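Local coordinates for Lmo0135 protein (Listeria monocytogenes EGD-e, PDB 5ISU), which probably binds peptides outside the cell membrane as the substrate-binding component of an ABC transporter, at residues A[74-79]-A[130-135]; A[85-90]-A[155-160]; A[277-282]-A[362-367]. All blocks are in the same frame, centred on the assembly; numbering follows the deposited sequence.

Interactions 1 and 2 are neighbours, their centres 19 Å apart and their nearest atoms about 7 Å apart without touching, and their segments alternate along the chain. Helix 93-104 links them: Val133 and Phe135 of interaction 1 pack on it, while its Asp95 takes bonds from Trp85 and from the backbone of Lys156 in interaction 2. Interaction 3 closes later in the sequence and lies on the opposite side of the chain's centre, 54 Å from interaction 1 and 58 Å from interaction 2, centre to centre. No transported substrate is bound at any of the three; the 1,2-ethanediol beside Lys156 probably comes from the crystallisation liquor.

Interaction 1 of 3, residues A[74-79]-A[130-135]; sequences TYTVKL and DTTVKF
Val77 and Val133 face each other as an antiparallel hydrogen-bonded pair midway along two neighbouring strands. Val77 N gives its hydrogen to Val133 O at 2.8 Å, and Val133 N returns one to Val77 O at 2.9 Å. Tyr75 and Phe135 pair in the same way two residues along, and at the other end Leu79 N reaches Thr131 O at 2.9 Å, lying 42° out of that carbonyl's plane. The tight side carries Tyr75, Val77, Val133 and Phe135. With CG anti to its own carbonyl carbon (chi1 -65°), Phe135 puts its ring edge beside the other strand: CE1 meets Val77 CG2 at 3.9 Å, and Tyr75 O also lies near the ring plane. Phe144 meets the rings of both Tyr75 and Phe135 edge-to-face, and helix 93-104 covers Val133 and Phe135. The side bearing Thr76, Lys78, Thr132 and Lys134 is looser and more polar, opening to solvent mainly at Lys78. There Lys78 bends at chi2 (-71°) and runs alongside Thr132, its CD 3.2 Å from Thr132 OG1, a hydroxyl whose hydrogen bond is with Asp129. Farther along, Thr74 CG2 touches Lys134 CG at 3.8 Å, methyl against aliphatic chain. An apolar face under a helix and a more polar face opposite characterise an antiparallel sheet packed on a helix, here formed by strands 63-68, 74-79, 132-136, 121-129 and 117-118.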
loop_
_atom_site.group_PDB
_atom_site.type_symbol
_atom_site.label_atom_id
_atom_site.label_comp_id
_atom_site.label_asym_id
_atom_site.label_seq_id
_atom_site.Cartn_x
_atom_site.Cartn_y
_atom_site.Cartn_z
ATOM N N THR A 74 -19.705 19.327 2.710
ATOM C CA THR A 74 -18.774 20.133 3.499
ATOM C C THR A 74 -18.082 19.352 4.635
ATOM O O THR A 74 -18.734 18.850 5.549
ATOM C CB THR A 74 -19.491 21.371 4.070
ATOM O OG1 THR A 74 -20.101 22.106 2.996
ATOM C CG2 THR A 74 -18.511 22.288 4.796
ATOM N N TYR A 75 -16.757 19.264 4.555
ATOM C CA TYR A 75 -15.931 18.588 5.546
ATOM C C TYR A 75 -15.155 19.650 6.324
ATOM O O TYR A 75 -14.379 20.394 5.752
ATOM C CB TYR A 75 -14.949 17.619 4.864
ATOM C CG TYR A 75 -15.597 16.411 4.204
ATOM C CD1 TYR A 75 -16.385 16.540 3.068
ATOM C CD2 TYR A 75 -15.373 15.132 4.691
ATOM C CE1 TYR A 75 -16.976 15.426 2.465
ATOM C CE2 TYR A 75 -15.949 14.017 4.096
ATOM C CZ TYR A 75 -16.746 14.161 2.982
ATOM O OH TYR A 75 -17.307 13.036 2.402
ATOM N N THR A 76 -15.352 19.694 7.630
ATOM C CA THR A 76 -14.684 20.654 8.484
ATOM C C THR A 76 -13.684 19.954 9.391
ATOM O O THR A 76 -14.056 19.076 10.182
ATOM C CB THR A 76 -15.711 21.385 9.358
ATOM O OG1 THR A 76 -16.672 22.030 8.522
ATOM C CG2 THR A 76 -15.048 22.423 10.231
ATOM N N VAL A 77 -12.418 20.359 9.289
ATOM C CA VAL A 77 -11.336 19.805 10.105
ATOM C C VAL A 77 -10.841 20.858 11.102
ATOM O O VAL A 77 -10.481 21.972 10.709
ATOM C CB VAL A 77 -10.118 19.387 9.233
ATOM C CG1 VAL A 77 -8.996 18.823 10.100
ATOM C CG2 VAL A 77 -10.528 18.372 8.178
ATOM N N LYS A 78 -10.825 20.492 12.381
ATOM C CA LYS A 78 -10.311 21.348 13.450
ATOM C C LYS A 78 -8.925 20.814 13.824
ATOM O O LYS A 78 -8.774 19.624 14.067
ATOM C CB LYS A 78 -11.204 21.273 14.691
ATOM C CG LYS A 78 -12.531 22.034 14.659
ATOM C CD LYS A 78 -12.335 23.543 14.727
ATOM C CE LYS A 78 -13.597 24.271 15.190
ATOM N NZ LYS A 78 -14.816 24.013 14.369
ATOM N N LEU A 79 -7.928 21.699 13.893
ATOM C CA LEU A 79 -6.547 21.327 14.257
ATOM C C LEU A 79 -6.286 21.511 15.737
ATOM O O LEU A 79 -6.987 22.237 16.409
ATOM C CB LEU A 79 -5.530 22.208 13.505
ATOM C CG LEU A 79 -5.470 22.162 11.973
ATOM C CD1 LEU A 79 -4.355 23.044 11.434
ATOM C CD2 LEU A 79 -5.259 20.734 11.506
ATOM N N ASP A 130 -7.104 29.983 12.271
ATOM C CA ASP A 130 -5.808 29.326 12.289
ATOM C C ASP A 130 -5.959 27.833 12.596
ATOM O O ASP A 130 -5.148 27.036 12.127
ATOM C CB ASP A 130 -4.862 29.976 13.306
ATOM C CG ASP A 130 -4.190 31.238 12.772
ATOM O OD1 ASP A 130 -4.236 31.474 11.548
ATOM O OD2 ASP A 130 -3.567 31.971 13.576
ATOM N N THR A 131 -6.986 27.448 13.359
ATOM C CA THR A 131 -7.204 26.035 13.686
ATOM C C THR A 131 -8.446 25.406 13.022
ATOM O O THR A 131 -8.956 24.405 13.517
ATOM C CB THR A 131 -7.286 25.811 15.220
ATOM O OG1 THR A 131 -8.485 26.386 15.751
ATOM C CG2 THR A 131 -6.089 26.425 15.915
ATOM N N THR A 132 -8.905 25.953 11.898
ATOM C CA THR A 132 -10.101 25.424 11.225
ATOM C C THR A 132 -9.991 25.459 9.703
ATOM O O THR A 132 -9.877 26.523 9.110
ATOM C CB THR A 132 -11.378 26.201 11.644
ATOM O OG1 THR A 132 -11.538 26.164 13.069
ATOM C CG2 THR A 132 -12.653 25.614 10.966
ATOM N N VAL A 133 -10.063 24.289 9.084
ATOM C CA VAL A 133 -10.021 24.136 7.628
ATOM C C VAL A 133 -11.399 23.648 7.181
ATOM O O VAL A 133 -11.940 22.709 7.775
ATOM C CB VAL A 133 -8.997 23.061 7.204
ATOM C CG1 VAL A 133 -8.802 23.072 5.701
ATOM C CG2 VAL A 133 -7.657 23.281 7.889
ATOM N N LYS A 134 -11.970 24.287 6.156
ATOM C CA LYS A 134 -13.289 23.904 5.623
ATOM C C LYS A 134 -13.124 23.497 4.165
ATOM O O LYS A 134 -12.645 24.295 3.352
ATOM C CB LYS A 134 -14.273 25.072 5.688
ATOM C CG LYS A 134 -15.681 24.712 5.235
ATOM C CD LYS A 134 -16.445 25.890 4.650
ATOM C CE LYS A 134 -16.722 26.979 5.663
ATOM N NZ LYS A 134 -17.442 28.119 5.031
ATOM N N PHE A 135 -13.509 22.260 3.843
ATOM C CA PHE A 135 -13.463 21.753 2.481
ATOM C C PHE A 135 -14.894 21.727 1.963
ATOM O O PHE A 135 -15.791 21.242 2.653
ATOM C CB PHE A 135 -12.966 20.299 2.410
ATOM C CG PHE A 135 -11.536 20.083 2.840
ATOM C CD1 PHE A 135 -11.234 19.789 4.156
ATOM C CD2 PHE A 135 -10.513 20.086 1.909
ATOM C CE1 PHE A 135 -9.927 19.539 4.553
ATOM C CE2 PHE A 135 -9.202 19.845 2.290
ATOM C CZ PHE A 135 -8.904 19.572 3.618
#

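Interaction 2 of 3, residues A[85-90]-A[155-160]; sequences WHDGKP and PKHIFE. With EDO (1,2-ethanediol), chain B.
His157, Trp85 and Pro155 carry most of this contact, which joins a type I beta turn, Trp85 to Gly88, to the start of the short helix 156-159. Pro155 occupies the helix N-cap position and lies over the indole: its CB stands 3.8 Å from the centroid of the six-membered ring, a CH-pi contact only 15° off the normal. The pyrrole N-H of the same indole points to Asp95 of helix 93-104, whose carboxylate also accepts from Lys156 N, so one acid fixes both the tryptophan and the first turn of the helix. His157 is inserted between side chains. Lys89, curled by successive bends at chi2, chi3 and chi4, lays CG over one face, 3.7 Å from the imidazole centroid, while Ile158 CG1 lies over the opposite face, offset toward the rim. With its CG set between backbone N and carbonyl carbon (chi1 74°), His157 meets Asp87 tip to tip. Asp87 OD1 takes a weak bond from Lys89 N, just past the turn, which may help orient the carboxylate. The other oxygen, OD2, receives His157 NE2 on its syn lone pair at 2.6 Å, nearly straight at 170° and close to the imidazole plane.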
loop_
_atom_site.group_PDB
_atom_site.type_symbol
_atom_site.label_atom_id
_atom_site.label_comp_id
_atom_site.label_asym_id
_atom_site.label_seq_id
_atom_site.Cartn_x
_atom_site.Cartn_y
_atom_site.Cartn_z
ATOM N N TRP A 85 6.158 23.637 13.347
ATOM C CA TRP A 85 7.020 22.904 12.420
ATOM C C TRP A 85 8.386 22.800 13.107
ATOM O O TRP A 85 8.593 23.428 14.159
ATOM C CB TRP A 85 7.187 23.662 11.091
ATOM C CG TRP A 85 5.966 23.773 10.313
ATOM C CD1 TRP A 85 5.137 24.850 10.241
ATOM C CD2 TRP A 85 5.390 22.757 9.478
ATOM N NE1 TRP A 85 4.086 24.578 9.403
ATOM C CE2 TRP A 85 4.214 23.297 8.921
ATOM C CE3 TRP A 85 5.759 21.450 9.145
ATOM C CZ2 TRP A 85 3.401 22.579 8.039
ATOM C CZ3 TRP A 85 4.952 20.727 8.265
ATOM C CH2 TRP A 85 3.779 21.307 7.716
ATOM N N HIS A 86 9.323 22.056 12.503
ATOM C CA HIS A 86 10.657 21.845 13.109
ATOM C C HIS A 86 11.521 23.097 13.286
ATOM O O HIS A 86 12.399 23.124 14.135
ATOM C CB HIS A 86 11.454 20.767 12.354
ATOM C CG HIS A 86 10.822 19.417 12.409
ATOM N ND1 HIS A 86 10.963 18.478 11.408
ATOM C CD2 HIS A 86 9.970 18.879 13.312
ATOM C CE1 HIS A 86 10.271 17.401 11.722
ATOM N NE2 HIS A 86 9.659 17.617 12.875
ATOM N N ASP A 87 11.261 24.123 12.480
ATOM C CA ASP A 87 11.996 25.383 12.565
ATOM C C ASP A 87 11.311 26.412 13.480
ATOM O O ASP A 87 11.728 27.569 13.517
ATOM C CB ASP A 87 12.238 25.948 11.154
ATOM C CG ASP A 87 10.954 26.110 10.357
ATOM O OD1 ASP A 87 9.857 25.999 10.958
ATOM O OD2 ASP A 87 11.038 26.354 9.126
ATOM N N GLY A 88 10.256 26.001 14.195
ATOM C CA GLY A 88 9.583 26.875 15.157
ATOM C C GLY A 88 8.378 27.668 14.671
ATOM O O GLY A 88 7.661 28.245 15.494
ATOM N N LYS A 89 8.170 27.739 13.353
ATOM C CA LYS A 89 7.011 28.442 12.794
ATOM C C LYS A 89 5.738 27.683 13.144
ATOM O O LYS A 89 5.764 26.459 13.261
ATOM C CB LYS A 89 7.102 28.564 11.269
ATOM C CG LYS A 89 8.141 29.556 10.755
ATOM C CD LYS A 89 7.888 31.024 11.148
ATOM C CE LYS A 89 6.512 31.578 10.719
ATOM N NZ LYS A 89 6.237 31.618 9.250
ATOM N N PRO A 90 4.633 28.410 13.363
ATOM C CA PRO A 90 3.366 27.755 13.662
ATOM C C PRO A 90 2.841 26.891 12.522
ATOM O O PRO A 90 3.108 27.181 11.358
ATOM C CB PRO A 90 2.402 28.933 13.867
ATOM C CG PRO A 90 3.254 30.037 14.341
ATOM C CD PRO A 90 4.587 29.852 13.669
ATOM N N PRO A 155 4.861 22.761 4.690
ATOM C CA PRO A 155 4.867 24.136 5.200
ATOM C C PRO A 155 4.796 25.233 4.123
ATOM O O PRO A 155 5.574 25.231 3.172
ATOM C CB PRO A 155 6.166 24.207 5.992
ATOM C CG PRO A 155 7.034 23.143 5.437
ATOM C CD PRO A 155 6.159 22.085 4.868
ATOM N N LYS A 156 3.859 26.160 4.307
ATOM C CA LYS A 156 3.654 27.269 3.394
ATOM C C LYS A 156 4.881 28.204 3.406
ATOM O O LYS A 156 5.418 28.545 2.344
ATOM C CB LYS A 156 2.364 28.010 3.784
ATOM C CG LYS A 156 1.987 29.244 2.958
ATOM C CD LYS A 156 0.656 29.798 3.461
ATOM C CE LYS A 156 0.261 31.126 2.818
ATOM N NZ LYS A 156 0.013 31.023 1.353
ATOM N N HIS A 157 5.374 28.550 4.600
ATOM C CA HIS A 157 6.524 29.455 4.693
ATOM C C HIS A 157 7.785 28.946 3.949
ATOM O O HIS A 157 8.664 29.729 3.606
ATOM C CB HIS A 157 6.850 29.793 6.158
ATOM C CG HIS A 157 7.512 28.681 6.913
ATOM N ND1 HIS A 157 6.808 27.645 7.485
ATOM C CD2 HIS A 157 8.816 28.461 7.204
ATOM C CE1 HIS A 157 7.654 26.817 8.072
ATOM N NE2 HIS A 157 8.876 27.297 7.930
ATOM N N ILE A 158 7.845 27.643 3.694
ATOM C CA ILE A 158 8.968 27.027 2.980
ATOM C C ILE A 158 8.720 26.939 1.466
ATOM O O ILE A 158 9.591 27.282 0.678
ATOM C CB ILE A 158 9.233 25.582 3.492
ATOM C CG1 ILE A 158 9.584 25.561 4.992
ATOM C CG2 ILE A 158 10.342 24.895 2.699
ATOM C CD1 ILE A 158 10.818 26.343 5.383
ATOM N N PHE A 159 7.550 26.458 1.063
ATOM C CA PHE A 159 7.261 26.244 -0.380
ATOM C C PHE A 159 6.440 27.305 -1.135
ATOM O O PHE A 159 6.284 27.200 -2.344
ATOM C CB PHE A 159 6.655 24.866 -0.585
ATOM C CG PHE A 159 7.578 23.754 -0.205
ATOM C CD1 PHE A 159 8.577 23.350 -1.071
ATOM C CD2 PHE A 159 7.441 23.104 1.014
ATOM C CE1 PHE A 159 9.435 22.312 -0.734
ATOM C CE2 PHE A 159 8.286 22.072 1.361
ATOM C CZ PHE A 159 9.288 21.670 0.489
ATOM N N GLU A 160 5.930 28.315 -0.442
ATOM C CA GLU A 160 5.196 29.393 -1.092
ATOM C C GLU A 160 6.114 30.100 -2.115
ATOM O O GLU A 160 7.225 30.507 -1.777
ATOM C CB GLU A 160 4.729 30.383 -0.028
ATOM C CG GLU A 160 3.873 31.540 -0.519
ATOM C CD GLU A 160 3.478 32.466 0.619
ATOM O OE1 GLU A 160 4.355 32.785 1.456
ATOM O OE2 GLU A 160 2.295 32.882 0.669
HETATM C C1 EDO B . -1.703 29.464 -1.881
HETATM O O1 EDO B . -1.447 28.442 -2.849
HETATM C C2 EDO B . -2.817 29.006 -0.952
HETATM O O2 EDO B . -2.505 29.366 0.393
#

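Interaction 3 of 3, residues A[277-282]-A[362-367]; sequences QALSYA and QQYKEI
Two helix C-terminal regions meet here, those of helices 273-281 and 351-365, and the contact is buried. Tyr364 reaches across with its ring, and Leu279 crosses it at about a right angle. Leu279 CD2 sits over the centre of one ring face, 3.5 Å from the centroid and 13° off the normal, a close CH-pi contact. The same leucine also engages the tip of the tyrosine: Tyr364 OH donates to Leu279 O at 2.8 Å, arriving in the carbonyl plane on a lone pair. Methyl on the face and carbonyl at the rim together restrain the phenol's position and its rotation. Ala282 is gripped through its own carbonyl as well. Gln363, folded back at chi2 (-55°), sends NE2 to Ala282 O at 3.1 Å, nearly along the C=O axis, and Gln322 adds a weak bond to that oxygen. Beside these polar links, Ala282 CB lies near the plane of the tyrosine ring, 4.1 Å from Tyr364 CD1. It also meets Ile367 CD1 at 4.0 Å; this methyl extends on to Ala278 O at 3.8 Å and nears Leu279 CD2. Leu283 touches Gln363 and Tyr364, helix 324-334 meets Ala278 and Gln363, and Phe263 of strand 248-263 touches Leu279. Helices 273-281 and 351-365 thus pack through their C-terminal ends, in a lobe consistent with the family's periplasmic-binding-protein-like fold.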
loop_
_atom_site.group_PDB
_atom_site.type_symbol
_atom_site.label_atom_id
_atom_site.label_comp_id
_atom_site.label_asym_id
_atom_site.label_seq_id
_atom_site.Cartn_x
_atom_site.Cartn_y
_atom_site.Cartn_z
ATOM N N GLN A 277 -12.396 -20.286 -14.669
ATOM C CA GLN A 277 -12.906 -21.010 -13.506
ATOM C C GLN A 277 -12.181 -22.337 -13.342
ATOM O O GLN A 277 -11.898 -22.763 -12.213
ATOM C CB GLN A 277 -14.402 -21.232 -13.615
ATOM C CG GLN A 277 -15.233 -19.967 -13.478
ATOM C CD GLN A 277 -16.716 -20.212 -13.706
ATOM O OE1 GLN A 277 -17.100 -21.212 -14.302
ATOM N NE2 GLN A 277 -17.555 -19.291 -13.242
ATOM N N ALA A 278 -11.870 -22.992 -14.459
ATOM C CA ALA A 278 -11.115 -24.248 -14.400
ATOM C C ALA A 278 -9.741 -24.020 -13.754
ATOM O O ALA A 278 -9.298 -24.821 -12.933
ATOM C CB ALA A 278 -10.950 -24.843 -15.786
ATOM N N LEU A 279 -9.102 -22.901 -14.098
ATOM C CA LEU A 279 -7.772 -22.548 -13.593
ATOM C C LEU A 279 -7.803 -22.031 -12.153
ATOM O O LEU A 279 -6.750 -21.737 -11.572
ATOM C CB LEU A 279 -7.103 -21.519 -14.511
ATOM C CG LEU A 279 -6.894 -21.926 -15.974
ATOM C CD1 LEU A 279 -6.380 -20.752 -16.798
ATOM C CD2 LEU A 279 -5.967 -23.129 -16.113
ATOM N N SER A 280 -9.008 -21.891 -11.603
ATOM C CA SER A 280 -9.190 -21.496 -10.214
ATOM C C SER A 280 -9.450 -22.774 -9.401
ATOM O O SER A 280 -8.802 -23.028 -8.362
ATOM C CB SER A 280 -10.362 -20.510 -10.072
ATOM O OG SER A 280 -10.156 -19.372 -10.882
ATOM N N TYR A 281 -10.397 -23.567 -9.872
ATOM C CA TYR A 281 -10.728 -24.848 -9.235
ATOM C C TYR A 281 -9.566 -25.833 -9.146
ATOM O O TYR A 281 -9.613 -26.762 -8.352
ATOM C CB TYR A 281 -11.872 -25.553 -9.973
ATOM C CG TYR A 281 -13.259 -25.065 -9.640
ATOM C CD1 TYR A 281 -13.797 -25.276 -8.370
ATOM C CD2 TYR A 281 -14.080 -24.498 -10.616
ATOM C CE1 TYR A 281 -15.086 -24.867 -8.061
ATOM C CE2 TYR A 281 -15.380 -24.105 -10.318
ATOM C CZ TYR A 281 -15.873 -24.291 -9.040
ATOM O OH TYR A 281 -17.149 -23.892 -8.743
ATOM N N ALA A 282 -8.548 -25.673 -9.983
ATOM C CA ALA A 282 -7.396 -26.569 -9.927
ATOM C C ALA A 282 -6.455 -26.253 -8.754
ATOM O O ALA A 282 -5.570 -27.052 -8.445
ATOM C CB ALA A 282 -6.619 -26.500 -11.238
ATOM N N GLN A 362 2.298 -27.309 -11.989
ATOM C CA GLN A 362 2.011 -28.630 -11.444
ATOM C C GLN A 362 0.506 -28.903 -11.467
ATOM O O GLN A 362 0.072 -29.939 -11.975
ATOM C CB GLN A 362 2.510 -28.684 -9.994
ATOM C CG GLN A 362 2.395 -30.029 -9.285
ATOM C CD GLN A 362 2.482 -29.883 -7.768
ATOM O OE1 GLN A 362 1.666 -29.188 -7.147
ATOM N NE2 GLN A 362 3.444 -30.555 -7.164
ATOM N N GLN A 363 -0.288 -27.953 -10.947
ATOM C CA GLN A 363 -1.740 -28.135 -10.853
ATOM C C GLN A 363 -2.429 -28.105 -12.181
ATOM O O GLN A 363 -3.414 -28.809 -12.371
ATOM C CB GLN A 363 -2.389 -27.119 -9.899
ATOM C CG GLN A 363 -1.962 -27.299 -8.440
ATOM C CD GLN A 363 -2.202 -28.713 -7.911
ATOM O OE1 GLN A 363 -1.279 -29.364 -7.421
ATOM N NE2 GLN A 363 -3.425 -29.208 -8.060
ATOM N N TYR A 364 -1.942 -27.279 -13.098
ATOM C CA TYR A 364 -2.544 -27.228 -14.425
ATOM C C TYR A 364 -2.195 -28.482 -15.220
ATOM O O TYR A 364 -3.038 -28.982 -15.965
ATOM C CB TYR A 364 -2.232 -25.923 -15.172
ATOM C CG TYR A 364 -2.741 -24.666 -14.463
ATOM C CD1 TYR A 364 -3.876 -24.693 -13.638
ATOM C CD2 TYR A 364 -2.152 -23.434 -14.697
ATOM C CE1 TYR A 364 -4.343 -23.547 -13.012
ATOM C CE2 TYR A 364 -2.631 -22.277 -14.085
ATOM C CZ TYR A 364 -3.722 -22.342 -13.246
ATOM O OH TYR A 364 -4.192 -21.199 -12.645
ATOM N N LYS A 365 -0.983 -29.011 -15.047
ATOM C CA LYS A 365 -0.636 -30.275 -15.698
ATOM C C LYS A 365 -1.688 -31.336 -15.397
ATOM O O LYS A 365 -2.158 -32.018 -16.310
ATOM C CB LYS A 365 0.728 -30.817 -15.254
ATOM C CG LYS A 365 1.928 -30.273 -16.010
ATOM C CD LYS A 365 3.186 -31.076 -15.682
ATOM C CE LYS A 365 4.389 -30.579 -16.477
ATOM N NZ LYS A 365 5.623 -31.370 -16.203
ATOM N N GLU A 366 -2.078 -31.436 -14.126
ATOM C CA GLU A 366 -3.044 -32.443 -13.682
ATOM C C GLU A 366 -4.457 -32.285 -14.281
ATOM O O GLU A 366 -5.229 -33.247 -14.285
ATOM C CB GLU A 366 -3.098 -32.501 -12.152
ATOM C CG GLU A 366 -3.775 -33.763 -11.624
ATOM C CD GLU A 366 -3.722 -33.894 -10.116
ATOM O OE1 GLU A 366 -4.164 -34.946 -9.600
ATOM O OE2 GLU A 366 -3.243 -32.958 -9.444
ATOM N N ILE A 367 -4.801 -31.096 -14.781
ATOM C CA ILE A 367 -6.115 -30.910 -15.441
ATOM C C ILE A 367 -5.977 -30.861 -16.976
ATOM O O ILE A 367 -6.871 -30.377 -17.664
ATOM C CB ILE A 367 -6.923 -29.677 -14.919
ATOM C CG1 ILE A 367 -6.246 -28.340 -15.260
ATOM C CG2 ILE A 367 -7.154 -29.800 -13.424
ATOM C CD1 ILE A 367 -7.159 -27.135 -15.101
#